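Local structure of protein Niban 2 (Homo sapiens, 7CTP) at residues Lys122-Ser126 with Val127-Leu131; Phe171-Thr175 with Glu176-Asp180; Lys315-Leu318 with Ala319-Arg323; Ala432-His435 with Met436-Gln439; Leu531-Asn534 with Thr535-Val539. The protein may help suppress apoptosis and promote melanoma cell invasion, and is seen here as its PH domain and a largely helical remainder. All coordinates share one frame; numbering follows the deposited sequence.

Contact 1 of 5, residues Lys122-Ser126 with Val127-Leu131; sequences KILTS and VDQYL
Ser126 OG accepts the backbone N-H of Gln129 at 3.0 Å along a nearly straight line (N-H...O 166°), while the carbonyl oxygen of the same serine takes Tyr130 N at 3.2 Å. The hydroxyl also rests against the start of the Gln129 side chain, with Ser126 OG 3.4 Å from Gln129 CB. With CG beside the backbone N (chi1 -84°) and the rest extended, Gln129 runs back over the turn, and its OE1 reaches Thr125 N in a weak bond of 3.5 Å. Leu124 crosses Gln129 at a slant, its CD1 3.9 Å from Gln129 OE1, and its CG packs on Tyr130 CB at 4.3 Å. Leu124 CD2 meets the edge of the Tyr130 ring. Replacing Ser126 by alanine removes the hydroxyl and would probably leave Gln129 N without its capping acceptor and the first turn of the helix less firmly tied. Further out, backbone hydrogen bonds of Lys122 to Trp162 and of Leu124 to Ile160 hold the strand in place, and the Tyr130 hydroxyl is hydrogen-bonded to Tyr170 and His168. The arrangement is a serine N-cap, here starting the short helix 127-134 directly after edge strand 122-124 of the PH domain.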
loop_
_atom_site.group_PDB
_atom_site.type_symbol
_atom_site.label_atom_id
_atom_site.label_comp_id
_atom_site.label_asym_id
_atom_site.label_seq_id
_atom_site.Cartn_x
_atom_site.Cartn_y
_atom_site.Cartn_z
ATOM N N LYS A 122 6.499 -9.854 5.724
ATOM C CA LYS A 122 7.052 -10.597 4.595
ATOM C C LYS A 122 7.026 -12.078 4.946
ATOM O O LYS A 122 7.164 -12.437 6.115
ATOM C CB LYS A 122 8.503 -10.187 4.290
ATOM C CG LYS A 122 8.708 -8.712 4.000
ATOM C CD LYS A 122 8.225 -8.358 2.596
ATOM C CE LYS A 122 8.806 -7.020 2.129
ATOM N NZ LYS A 122 7.851 -5.890 2.337
ATOM N N ILE A 123 6.872 -12.939 3.931
ATOM C CA ILE A 123 6.821 -14.389 4.134
ATOM C C ILE A 123 8.158 -15.005 3.757
ATOM O O ILE A 123 8.704 -14.705 2.689
ATOM C CB ILE A 123 5.694 -15.039 3.315
ATOM C CG1 ILE A 123 4.328 -14.507 3.738
ATOM C CG2 ILE A 123 5.738 -16.567 3.466
ATOM C CD1 ILE A 123 3.274 -14.689 2.651
ATOM N N LEU A 124 8.675 -15.880 4.620
ATOM C CA LEU A 124 9.853 -16.691 4.325
ATOM C C LEU A 124 9.441 -18.156 4.315
ATOM O O LEU A 124 8.623 -18.583 5.137
ATOM C CB LEU A 124 10.966 -16.481 5.366
ATOM C CG LEU A 124 11.663 -15.131 5.543
ATOM C CD1 LEU A 124 12.140 -14.564 4.217
ATOM C CD2 LEU A 124 10.760 -14.137 6.275
ATOM N N THR A 125 10.003 -18.937 3.390
ATOM C CA THR A 125 9.668 -20.356 3.318
ATOM C C THR A 125 10.828 -21.257 3.730
ATOM O O THR A 125 10.828 -22.449 3.396
ATOM C CB THR A 125 9.193 -20.738 1.914
ATOM O OG1 THR A 125 10.179 -20.341 0.965
ATOM C CG2 THR A 125 7.897 -20.037 1.578
ATOM N N SER A 126 11.823 -20.719 4.432
ATOM C CA SER A 126 12.861 -21.565 5.003
ATOM C C SER A 126 13.408 -20.896 6.251
ATOM O O SER A 126 13.451 -19.663 6.351
ATOM C CB SER A 126 13.974 -21.859 3.984
ATOM O OG SER A 126 15.050 -20.946 4.074
ATOM N N VAL A 127 13.791 -21.729 7.219
ATOM C CA VAL A 127 14.353 -21.198 8.454
ATOM C C VAL A 127 15.642 -20.442 8.162
ATOM O O VAL A 127 15.907 -19.384 8.748
ATOM C CB VAL A 127 14.577 -22.325 9.478
ATOM C CG1 VAL A 127 15.317 -21.777 10.684
ATOM C CG2 VAL A 127 13.248 -22.917 9.908
ATOM N N ASP A 128 16.462 -20.964 7.241
ATOM C CA ASP A 128 17.741 -20.317 6.979
ATOM C C ASP A 128 17.547 -18.928 6.392
ATOM O O ASP A 128 18.259 -17.988 6.763
ATOM C CB ASP A 128 18.593 -21.156 6.042
ATOM C CG ASP A 128 20.024 -20.702 6.035
ATOM O OD1 ASP A 128 20.658 -20.737 7.116
ATOM O OD2 ASP A 128 20.498 -20.273 4.965
ATOM N N GLN A 129 16.594 -18.789 5.465
ATOM C CA GLN A 129 16.261 -17.471 4.929
ATOM C C GLN A 129 15.895 -16.502 6.038
ATOM O O GLN A 129 16.268 -15.324 5.990
ATOM C CB GLN A 129 15.089 -17.573 3.957
ATOM C CG GLN A 129 15.429 -17.949 2.549
ATOM C CD GLN A 129 14.192 -17.977 1.677
ATOM O OE1 GLN A 129 13.069 -17.786 2.164
ATOM N NE2 GLN A 129 14.384 -18.212 0.389
ATOM N N TYR A 130 15.127 -16.976 7.022
ATOM C CA TYR A 130 14.706 -16.126 8.134
ATOM C C TYR A 130 15.890 -15.741 9.010
ATOM O O TYR A 130 16.050 -14.573 9.380
ATOM C CB TYR A 130 13.643 -16.842 8.957
ATOM C CG TYR A 130 13.310 -16.162 10.256
ATOM C CD1 TYR A 130 12.577 -14.969 10.280
ATOM C CD2 TYR A 130 13.732 -16.701 11.465
ATOM C CE1 TYR A 130 12.273 -14.342 11.488
ATOM C CE2 TYR A 130 13.444 -16.085 12.666
ATOM C CZ TYR A 130 12.714 -14.905 12.672
ATOM O OH TYR A 130 12.437 -14.310 13.877
ATOM N N LEU A 131 16.729 -16.717 9.355
ATOM C CA LEU A 131 17.901 -16.429 10.175
ATOM C C LEU A 131 18.863 -15.492 9.461
ATOM O O LEU A 131 19.526 -14.678 10.108
ATOM C CB LEU A 131 18.614 -17.732 10.555
ATOM C CG LEU A 131 17.828 -18.668 11.481
ATOM C CD1 LEU A 131 18.651 -19.913 11.741
ATOM C CD2 LEU A 131 17.460 -17.985 12.787
#

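Contact 2 of 5, residues Phe171-Thr175 with Glu176-Asp180; sequences FCMMT and EAEQD
Glu178 folds back over the turn that precedes its helix and touches three residues in succession. Its CB packs against Met173 CB at 3.8 Å, the next carbon, Glu178 CG, lies 3.3 Å from Thr175 OG1, and Glu178 CD is still 3.9 Å from that Thr175 OG1. With CG beside the backbone N (chi1 -72°) and the chain extended beyond it, the carboxylate is carried back to Met174, with Glu178 OE2 3.6 Å from Met174 N. The threonine it crosses is the N-cap: Thr175 OG1 accepts Glu178 N at 3.0 Å, and Thr175 O receives Gln179 N at 3.0 Å. Met173, bent at chi2, lays its SD 4.1 Å from Gln179 CA. The turn thus joins strand 169-173, which lies between strands 70-77 and 157-162, to the long helix 176-194 of the PH domain; Gln179 NE2 ties that helix to the sheet through Pro158 O, and Met173 packs on Leu74 and Leu159 of the flanking strands.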
loop_
_atom_site.group_PDB
_atom_site.type_symbol
_atom_site.label_atom_id
_atom_site.label_comp_id
_atom_site.label_asym_id
_atom_site.label_seq_id
_atom_site.Cartn_x
_atom_site.Cartn_y
_atom_site.Cartn_z
ATOM N N PHE A 171 5.184 -20.857 11.470
ATOM C CA PHE A 171 4.249 -21.920 11.132
ATOM C C PHE A 171 4.983 -23.017 10.374
ATOM O O PHE A 171 6.039 -22.787 9.784
ATOM C CB PHE A 171 3.103 -21.408 10.251
ATOM C CG PHE A 171 2.357 -20.236 10.826
ATOM C CD1 PHE A 171 1.504 -20.406 11.900
ATOM C CD2 PHE A 171 2.493 -18.974 10.272
ATOM C CE1 PHE A 171 0.800 -19.322 12.421
ATOM C CE2 PHE A 171 1.803 -17.895 10.786
ATOM C CZ PHE A 171 0.954 -18.068 11.862
ATOM N N CYS A 172 4.415 -24.220 10.368
ATOM C CA CYS A 172 4.836 -25.183 9.360
ATOM C C CYS A 172 3.634 -26.032 8.958
ATOM O O CYS A 172 2.616 -26.096 9.657
ATOM C CB CYS A 172 6.044 -26.034 9.820
ATOM S SG CYS A 172 5.767 -27.161 11.145
ATOM N N MET A 173 3.751 -26.619 7.775
ATOM C CA MET A 173 2.705 -27.425 7.169
ATOM C C MET A 173 3.246 -28.818 6.883
ATOM O O MET A 173 4.458 -29.050 6.841
ATOM C CB MET A 173 2.189 -26.796 5.869
ATOM C CG MET A 173 1.475 -25.468 6.056
ATOM S SD MET A 173 2.665 -24.113 6.183
ATOM C CE MET A 173 1.621 -22.786 6.761
ATOM N N MET A 174 2.317 -29.738 6.663
ATOM C CA MET A 174 2.685 -31.136 6.523
ATOM C C MET A 174 3.171 -31.463 5.117
ATOM O O MET A 174 4.000 -32.364 4.942
ATOM C CB MET A 174 1.489 -32.001 6.892
ATOM C CG MET A 174 1.850 -33.401 7.173
ATOM S SD MET A 174 0.884 -34.040 8.534
ATOM C CE MET A 174 -0.639 -33.172 8.381
ATOM N N THR A 175 2.674 -30.746 4.113
ATOM C CA THR A 175 2.958 -31.037 2.717
ATOM C C THR A 175 3.353 -29.761 1.993
ATOM O O THR A 175 2.927 -28.661 2.368
ATOM C CB THR A 175 1.742 -31.650 2.015
ATOM O OG1 THR A 175 0.688 -30.683 1.959
ATOM C CG2 THR A 175 1.250 -32.875 2.761
ATOM N N GLU A 176 4.163 -29.921 0.941
ATOM C CA GLU A 176 4.474 -28.790 0.070
ATOM C C GLU A 176 3.208 -28.176 -0.510
ATOM O O GLU A 176 3.158 -26.963 -0.744
ATOM C CB GLU A 176 5.422 -29.226 -1.050
ATOM C CG GLU A 176 5.901 -28.087 -1.957
ATOM C CD GLU A 176 6.779 -28.570 -3.099
ATOM O OE1 GLU A 176 7.773 -27.882 -3.416
ATOM O OE2 GLU A 176 6.471 -29.630 -3.685
ATOM N N ALA A 177 2.175 -28.993 -0.733
ATOM C CA ALA A 177 0.918 -28.482 -1.265
ATOM C C ALA A 177 0.268 -27.512 -0.289
ATOM O O ALA A 177 -0.244 -26.459 -0.690
ATOM C CB ALA A 177 -0.030 -29.632 -1.590
ATOM N N GLU A 178 0.265 -27.857 1.001
ATOM C CA GLU A 178 -0.328 -26.969 1.994
ATOM C C GLU A 178 0.501 -25.696 2.142
ATOM O O GLU A 178 -0.056 -24.598 2.256
ATOM C CB GLU A 178 -0.471 -27.701 3.330
ATOM C CG GLU A 178 -1.572 -28.768 3.334
ATOM C CD GLU A 178 -1.788 -29.400 4.701
ATOM O OE1 GLU A 178 -2.726 -30.216 4.840
ATOM O OE2 GLU A 178 -1.023 -29.088 5.637
ATOM N N GLN A 179 1.832 -25.836 2.114
ATOM C CA GLN A 179 2.741 -24.690 2.160
ATOM C C GLN A 179 2.454 -23.712 1.024
ATOM O O GLN A 179 2.337 -22.498 1.246
ATOM C CB GLN A 179 4.190 -25.187 2.096
ATOM C CG GLN A 179 5.255 -24.183 2.518
ATOM C CD GLN A 179 6.652 -24.617 2.115
ATOM O OE1 GLN A 179 6.836 -25.296 1.100
ATOM N NE2 GLN A 179 7.647 -24.230 2.906
ATOM N N ASP A 180 2.313 -24.232 -0.200
ATOM C CA ASP A 180 2.074 -23.381 -1.364
ATOM C C ASP A 180 0.742 -22.661 -1.256
ATOM O O ASP A 180 0.625 -21.494 -1.649
ATOM C CB ASP A 180 2.107 -24.213 -2.649
ATOM C CG ASP A 180 3.500 -24.682 -3.016
ATOM O OD1 ASP A 180 4.483 -24.173 -2.438
ATOM O OD2 ASP A 180 3.608 -25.573 -3.884
#

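Contact 3 of 5, residues Lys315-Leu318 with Ala319-Arg323; sequences KEHL and ASKIR
The guanidinium of Arg323 meets the carboxylate of Glu316 edge to edge, the two planes only 9° apart, and one of its faces lies over Ala319 C, offset toward the rim. The grip is end-on: NH1 of Arg323 reaches Glu316 OE1 at 3.1 Å and NH2 of Arg323 reaches Glu316 OE2 at 2.9 Å, each oxygen using its syn lone pair. Glu316 CG stands anti to the backbone N (chi1 178°) and the chain bends at chi2, which turns the carboxylate along the helix to a partner seven residues on. Next to Glu316 in sequence, the His317 ring has Lys321 CE obliquely beside it, 3.7 Å from His317 NE2. The carbonyl of His317 accepts twice, from Lys321 N and from the hydroxyl of Ser320, whose OG lies 2.6 Å from His317 O. On the buried side Leu318 CG packs on Ile322 CD1 at 3.8 Å, part of the face of helix 260-337 that meets Thr535 and Tyr536 of helix 532-555; Lys315 NZ bonds Phe529 O. Glu316 and Arg323 thus form an i to i+7 salt bridge whose coplanar bonds probably resist rotation of both groups, whereas a protonated His317 would probably be disfavoured so near the ammonium of Lys321.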
loop_
_atom_site.group_PDB
_atom_site.type_symbol
_atom_site.label_atom_id
_atom_site.label_comp_id
_atom_site.label_asym_id
_atom_site.label_seq_id
_atom_site.Cartn_x
_atom_site.Cartn_y
_atom_site.Cartn_z
ATOM N N LYS A 315 -1.606 31.562 -5.295
ATOM C CA LYS A 315 -0.744 30.402 -5.514
ATOM C C LYS A 315 0.151 30.612 -6.735
ATOM O O LYS A 315 1.362 30.353 -6.688
ATOM C CB LYS A 315 -1.603 29.140 -5.658
ATOM C CG LYS A 315 -0.868 27.821 -5.367
ATOM C CD LYS A 315 -1.827 26.610 -5.278
ATOM C CE LYS A 315 -2.628 26.563 -3.959
ATOM N NZ LYS A 315 -2.217 25.448 -3.015
ATOM N N GLU A 316 -0.421 31.134 -7.825
ATOM C CA GLU A 316 0.350 31.348 -9.050
ATOM C C GLU A 316 1.392 32.449 -8.875
ATOM O O GLU A 316 2.489 32.366 -9.444
ATOM C CB GLU A 316 -0.600 31.660 -10.209
ATOM C CG GLU A 316 0.058 31.967 -11.566
ATOM C CD GLU A 316 1.213 31.034 -11.929
ATOM O OE1 GLU A 316 2.273 31.550 -12.350
ATOM O OE2 GLU A 316 1.059 29.797 -11.816
ATOM N N HIS A 317 1.084 33.480 -8.084
ATOM C CA HIS A 317 2.073 34.523 -7.826
ATOM C C HIS A 317 3.254 33.970 -7.040
ATOM O O HIS A 317 4.414 34.251 -7.362
ATOM C CB HIS A 317 1.432 35.696 -7.088
ATOM C CG HIS A 317 2.373 36.832 -6.819
ATOM N ND1 HIS A 317 2.807 37.157 -5.551
ATOM C CD2 HIS A 317 2.960 37.720 -7.656
ATOM C CE1 HIS A 317 3.622 38.195 -5.619
ATOM N NE2 HIS A 317 3.731 38.557 -6.884
ATOM N N LEU A 318 2.976 33.184 -5.995
ATOM C CA LEU A 318 4.050 32.523 -5.258
ATOM C C LEU A 318 4.871 31.630 -6.178
ATOM O O LEU A 318 6.108 31.653 -6.148
ATOM C CB LEU A 318 3.463 31.713 -4.104
ATOM C CG LEU A 318 4.386 30.813 -3.284
ATOM C CD1 LEU A 318 5.438 31.631 -2.542
ATOM C CD2 LEU A 318 3.540 29.983 -2.316
ATOM N N ALA A 319 4.194 30.834 -7.004
ATOM C CA ALA A 319 4.903 29.923 -7.898
ATOM C C ALA A 319 5.827 30.688 -8.833
ATOM O O ALA A 319 6.944 30.242 -9.118
ATOM C CB ALA A 319 3.909 29.079 -8.694
ATOM N N SER A 320 5.380 31.854 -9.311
ATOM C CA SER A 320 6.188 32.628 -10.247
ATOM C C SER A 320 7.490 33.076 -9.604
ATOM O O SER A 320 8.542 33.074 -10.253
ATOM C CB SER A 320 5.402 33.837 -10.752
ATOM O OG SER A 320 5.298 34.815 -9.725
ATOM N N LYS A 321 7.443 33.450 -8.321
ATOM C CA LYS A 321 8.646 33.883 -7.618
ATOM C C LYS A 321 9.567 32.706 -7.326
ATOM O O LYS A 321 10.796 32.843 -7.354
ATOM C CB LYS A 321 8.265 34.586 -6.320
ATOM C CG LYS A 321 7.411 35.821 -6.514
ATOM C CD LYS A 321 8.165 36.917 -7.254
ATOM C CE LYS A 321 7.360 38.218 -7.235
ATOM N NZ LYS A 321 7.354 38.887 -8.566
ATOM N N ILE A 322 8.989 31.546 -7.020
ATOM C CA ILE A 322 9.798 30.349 -6.800
ATOM C C ILE A 322 10.453 29.899 -8.106
ATOM O O ILE A 322 11.640 29.545 -8.133
ATOM C CB ILE A 322 8.930 29.241 -6.180
ATOM C CG1 ILE A 322 8.481 29.652 -4.773
ATOM C CG2 ILE A 322 9.677 27.910 -6.165
ATOM C CD1 ILE A 322 7.447 28.698 -4.174
ATOM N N ARG A 323 9.683 29.903 -9.201
ATOM C CA ARG A 323 10.210 29.566 -10.523
ATOM C C ARG A 323 11.422 30.420 -10.868
ATOM O O ARG A 323 12.476 29.902 -11.261
ATOM C CB ARG A 323 9.125 29.751 -11.582
ATOM C CG ARG A 323 8.268 28.551 -11.848
ATOM C CD ARG A 323 7.360 28.790 -13.043
ATOM N NE ARG A 323 5.978 28.409 -12.756
ATOM C CZ ARG A 323 4.984 29.270 -12.556
ATOM N NH1 ARG A 323 5.205 30.576 -12.621
ATOM N NH2 ARG A 323 3.763 28.823 -12.300
#

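Contact 4 of 5, residues Ala432-His435 with Met436-Gln439; sequences AQIH and MREQ
His435 and Glu438 both place CG beside the backbone N (chi1 about -70° in each), which lays the two side chains side by side, pointing the same way. Glu438 OE2 then stands 3.3 Å from His435 ND1, which donates a weak, bent hydrogen bond (N-H...O 136°) to a carboxylate turned 66° from the ring. The other oxygen, Glu438 OE1, touches Ile434 CG2 at 3.6 Å. Through the other branch of the same isoleucine, Ile434 CD1 lies over one face of the Arg437 guanidinium, offset toward its rim and 3.7 Å from Arg437 NH2. These are the i to i+3 and i to i+4 neighbours of a regular alpha-helix, a middle part of helix 422-455, where Glu438 N bonds Ile434 O at 3.0 Å and Gln439 N bonds His435 O at 2.9 Å. Met436, extended beyond CG, runs back along the preceding turn; its CG lies 3.4 Å from Ala432 O and its CE 4.3 Å from Ala432 CB. Met436 and His435 also pack on Phe357 of helix 342-378, while His435 and Gln439 touch Val486 of helix 464-511. Helix 176-194 supplies His192 ND1 for a hydrogen bond with Arg437 NH1 and Arg191 NE for one with Gln433 OE1.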
loop_
_atom_site.group_PDB
_atom_site.type_symbol
_atom_site.label_atom_id
_atom_site.label_comp_id
_atom_site.label_asym_id
_atom_site.label_seq_id
_atom_site.Cartn_x
_atom_site.Cartn_y
_atom_site.Cartn_z
ATOM N N ALA A 432 0.756 -2.236 -8.181
ATOM C CA ALA A 432 0.310 -2.844 -9.438
ATOM C C ALA A 432 -0.656 -3.999 -9.186
ATOM O O ALA A 432 -1.653 -4.156 -9.906
ATOM C CB ALA A 432 1.512 -3.319 -10.256
ATOM N N GLN A 433 -0.378 -4.823 -8.173
ATOM C CA GLN A 433 -1.234 -5.973 -7.897
ATOM C C GLN A 433 -2.597 -5.533 -7.378
ATOM O O GLN A 433 -3.625 -6.125 -7.732
ATOM C CB GLN A 433 -0.543 -6.911 -6.909
ATOM C CG GLN A 433 0.711 -7.535 -7.507
ATOM C CD GLN A 433 1.494 -8.390 -6.533
ATOM O OE1 GLN A 433 1.407 -8.220 -5.316
ATOM N NE2 GLN A 433 2.285 -9.317 -7.075
ATOM N N ILE A 434 -2.635 -4.477 -6.563
ATOM C CA ILE A 434 -3.925 -3.974 -6.091
ATOM C C ILE A 434 -4.761 -3.469 -7.265
ATOM O O ILE A 434 -5.971 -3.724 -7.337
ATOM C CB ILE A 434 -3.723 -2.885 -5.016
ATOM C CG1 ILE A 434 -3.390 -3.525 -3.661
ATOM C CG2 ILE A 434 -4.968 -2.007 -4.878
ATOM C CD1 ILE A 434 -4.492 -4.394 -3.081
ATOM N N HIS A 435 -4.129 -2.762 -8.210
ATOM C CA HIS A 435 -4.850 -2.331 -9.404
ATOM C C HIS A 435 -5.393 -3.528 -10.176
ATOM O O HIS A 435 -6.508 -3.477 -10.707
ATOM C CB HIS A 435 -3.959 -1.494 -10.324
ATOM C CG HIS A 435 -3.644 -0.122 -9.812
ATOM N ND1 HIS A 435 -4.618 0.792 -9.469
ATOM C CD2 HIS A 435 -2.458 0.505 -9.624
ATOM C CE1 HIS A 435 -4.043 1.915 -9.069
ATOM N NE2 HIS A 435 -2.732 1.767 -9.154
ATOM N N MET A 436 -4.613 -4.613 -10.267
ATOM C CA MET A 436 -5.100 -5.792 -10.980
ATOM C C MET A 436 -6.335 -6.368 -10.306
ATOM O O MET A 436 -7.286 -6.778 -10.982
ATOM C CB MET A 436 -4.002 -6.854 -11.077
ATOM C CG MET A 436 -2.887 -6.487 -12.012
ATOM S SD MET A 436 -1.573 -7.722 -11.936
ATOM C CE MET A 436 -0.184 -6.703 -12.395
ATOM N N ARG A 437 -6.337 -6.410 -8.972
ATOM C CA ARG A 437 -7.499 -6.910 -8.246
ATOM C C ARG A 437 -8.714 -6.029 -8.501
ATOM O O ARG A 437 -9.822 -6.527 -8.741
ATOM C CB ARG A 437 -7.195 -6.987 -6.753
ATOM C CG ARG A 437 -8.229 -7.765 -5.943
ATOM C CD ARG A 437 -7.822 -7.875 -4.478
ATOM N NE ARG A 437 -7.917 -6.582 -3.788
ATOM C CZ ARG A 437 -7.864 -6.439 -2.468
ATOM N NH1 ARG A 437 -7.725 -7.509 -1.696
ATOM N NH2 ARG A 437 -7.959 -5.228 -1.921
ATOM N N GLU A 438 -8.513 -4.711 -8.466
ATOM C CA GLU A 438 -9.604 -3.775 -8.726
ATOM C C GLU A 438 -10.175 -3.981 -10.121
ATOM O O GLU A 438 -11.396 -4.052 -10.301
ATOM C CB GLU A 438 -9.104 -2.339 -8.552
ATOM C CG GLU A 438 -8.772 -1.993 -7.109
ATOM C CD GLU A 438 -7.977 -0.705 -6.971
ATOM O OE1 GLU A 438 -7.932 -0.169 -5.844
ATOM O OE2 GLU A 438 -7.390 -0.240 -7.971
ATOM N N GLN A 439 -9.306 -4.091 -11.125
ATOM C CA GLN A 439 -9.804 -4.187 -12.497
ATOM C C GLN A 439 -10.497 -5.520 -12.745
ATOM O O GLN A 439 -11.465 -5.588 -13.516
ATOM C CB GLN A 439 -8.672 -3.960 -13.489
ATOM C CG GLN A 439 -8.173 -2.521 -13.506
ATOM C CD GLN A 439 -9.309 -1.507 -13.491
ATOM O OE1 GLN A 439 -10.141 -1.479 -14.398
ATOM N NE2 GLN A 439 -9.345 -0.669 -12.462
#

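Contact 5 of 5, residues Leu531-Asn534 with Thr535-Val539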
loop_
_atom_site.group_PDB
_atom_site.type_symbol
_atom_site.label_atom_id
_atom_site.label_comp_id
_atom_site.label_asym_id
_atom_site.label_seq_id
_atom_site.Cartn_x
_atom_site.Cartn_y
_atom_site.Cartn_z
ATOM N N LEU A 531 1.015 26.450 0.827
ATOM C CA LEU A 531 2.262 26.235 1.551
ATOM C C LEU A 531 3.441 26.483 0.619
ATOM O O LEU A 531 3.428 26.029 -0.528
ATOM C CB LEU A 531 2.338 24.802 2.094
ATOM C CG LEU A 531 1.386 24.476 3.243
ATOM C CD1 LEU A 531 1.359 22.976 3.530
ATOM C CD2 LEU A 531 1.802 25.245 4.479
ATOM N N VAL A 532 4.454 27.198 1.115
ATOM C CA VAL A 532 5.664 27.423 0.319
ATOM C C VAL A 532 6.211 26.097 -0.184
ATOM O O VAL A 532 6.526 25.932 -1.370
ATOM C CB VAL A 532 6.723 28.178 1.139
ATOM C CG1 VAL A 532 8.060 28.157 0.406
ATOM C CG2 VAL A 532 6.286 29.610 1.402
ATOM N N GLU A 533 6.311 25.120 0.713
ATOM C CA GLU A 533 6.930 23.854 0.344
ATOM C C GLU A 533 6.145 23.137 -0.749
ATOM O O GLU A 533 6.730 22.641 -1.718
ATOM C CB GLU A 533 7.065 22.969 1.571
ATOM C CG GLU A 533 7.871 21.733 1.300
ATOM C CD GLU A 533 9.368 21.973 1.252
ATOM O OE1 GLU A 533 9.843 22.926 1.906
ATOM O OE2 GLU A 533 10.065 21.186 0.569
ATOM N N ASN A 534 4.816 23.057 -0.607
ATOM C CA ASN A 534 3.997 22.367 -1.600
ATOM C C ASN A 534 4.035 23.078 -2.947
ATOM O O ASN A 534 4.041 22.431 -4.001
ATOM C CB ASN A 534 2.548 22.268 -1.126
ATOM C CG ASN A 534 2.368 21.273 -0.010
ATOM O OD1 ASN A 534 3.044 21.349 1.014
ATOM N ND2 ASN A 534 1.456 20.321 -0.204
ATOM N N THR A 535 4.011 24.407 -2.927
ATOM C CA THR A 535 4.088 25.169 -4.167
ATOM C C THR A 535 5.433 24.947 -4.848
ATOM O O THR A 535 5.503 24.702 -6.061
ATOM C CB THR A 535 3.856 26.648 -3.876
ATOM O OG1 THR A 535 2.578 26.809 -3.233
ATOM C CG2 THR A 535 3.869 27.456 -5.172
ATOM N N TYR A 536 6.511 24.995 -4.066
ATOM C CA TYR A 536 7.842 24.681 -4.579
ATOM C C TYR A 536 7.890 23.282 -5.188
ATOM O O TYR A 536 8.420 23.087 -6.289
ATOM C CB TYR A 536 8.859 24.826 -3.449
ATOM C CG TYR A 536 10.190 24.134 -3.690
ATOM C CD1 TYR A 536 11.065 24.590 -4.669
ATOM C CD2 TYR A 536 10.583 23.051 -2.912
ATOM C CE1 TYR A 536 12.290 23.973 -4.879
ATOM C CE2 TYR A 536 11.808 22.428 -3.111
ATOM C CZ TYR A 536 12.655 22.894 -4.097
ATOM O OH TYR A 536 13.873 22.274 -4.293
ATOM N N GLU A 537 7.327 22.292 -4.493
ATOM C CA GLU A 537 7.349 20.933 -5.026
ATOM C C GLU A 537 6.535 20.823 -6.310
ATOM O O GLU A 537 6.885 20.045 -7.205
ATOM C CB GLU A 537 6.857 19.940 -3.973
ATOM C CG GLU A 537 7.801 19.834 -2.784
ATOM C CD GLU A 537 7.461 18.695 -1.847
ATOM O OE1 GLU A 537 6.530 17.915 -2.151
ATOM O OE2 GLU A 537 8.149 18.580 -0.805
ATOM N N GLU A 538 5.450 21.598 -6.429
ATOM C CA GLU A 538 4.694 21.617 -7.681
ATOM C C GLU A 538 5.512 22.245 -8.806
ATOM O O GLU A 538 5.417 21.813 -9.962
ATOM C CB GLU A 538 3.372 22.376 -7.504
ATOM C CG GLU A 538 2.343 21.665 -6.629
ATOM C CD GLU A 538 1.054 22.465 -6.463
ATOM O OE1 GLU A 538 0.395 22.339 -5.404
ATOM O OE2 GLU A 538 0.706 23.223 -7.392
ATOM N N VAL A 539 6.309 23.270 -8.492
ATOM C CA VAL A 539 7.194 23.862 -9.496
ATOM C C VAL A 539 8.193 22.824 -9.995
ATOM O O VAL A 539 8.420 22.673 -11.202
ATOM C CB VAL A 539 7.903 25.103 -8.928
ATOM C CG1 VAL A 539 9.096 25.503 -9.817
ATOM C CG2 VAL A 539 6.919 26.265 -8.813
#
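The first turn of helix 532-555 begins at its N-cap, Leu531, whose carbonyl is gripped twice by Thr535. Thr535 N donates to Leu531 O at 3.0 Å, and Thr535 OG1 donates to the same Leu531 O at 2.9 Å from above the carbonyl plane, 40° out of it. The threonine can do this because OG1 lies anti to its own carbonyl carbon (chi1 -57°), turned back toward the preceding turn, while CG2 takes the position anti to the backbone N. A valine in place of Thr535 lacks the hydroxyl and would probably deprive Leu531 O of its second donor. Thr535 also packs on Leu318 and Ala319 of helix 260-337. Farther round, Glu533 lies beside Tyr536, its OE2 4.0 Å from Tyr536 CD2 at the ring edge. Glu533 OE2 also comes within 3.5 Å of Glu537 OE2, the two carboxylates almost perpendicular at 88°. This closeness of like charges is probably eased by Arg213, which forms a salt bridge with Glu537 OE1, and by Gln217, which bonds Glu537 OE2. Asn534 ND2 reaches Gln34 OE1 of helix 10-48, and Tyr536 packs on Leu504 and Leu507 of helix 464-511. A threonine hydroxyl bonded to the carbonyl four residues earlier, beside the regular backbone bond, is a familiar alpha-helical arrangement, here used at the helix N-terminus.

Overall arrangement
The five contacts follow one another along the chain and fall into two groups, with contact 4 apart from both. Contacts 1 and 2 lie in the PH domain, centres about 14 Å apart, at strands 122-124 and 169-173 of one antiparallel sheet; they touch where Thr125 O comes 3.7 Å from Gln179 NE2. Contacts 3 and 5, on helices 260-337 and 532-555, have centres about 9 Å apart and pack directly, Ala319 CA lying 3.8 Å from Thr535 CG2. Contact 4 is on helix 422-455, its centre about 27 Å from those of contacts 1 and 2. Contacts 2 and 3 are about 60 Å apart between centres, on opposite sides of the chain's centre, so the long helices carry the structure well beyond the PH domain.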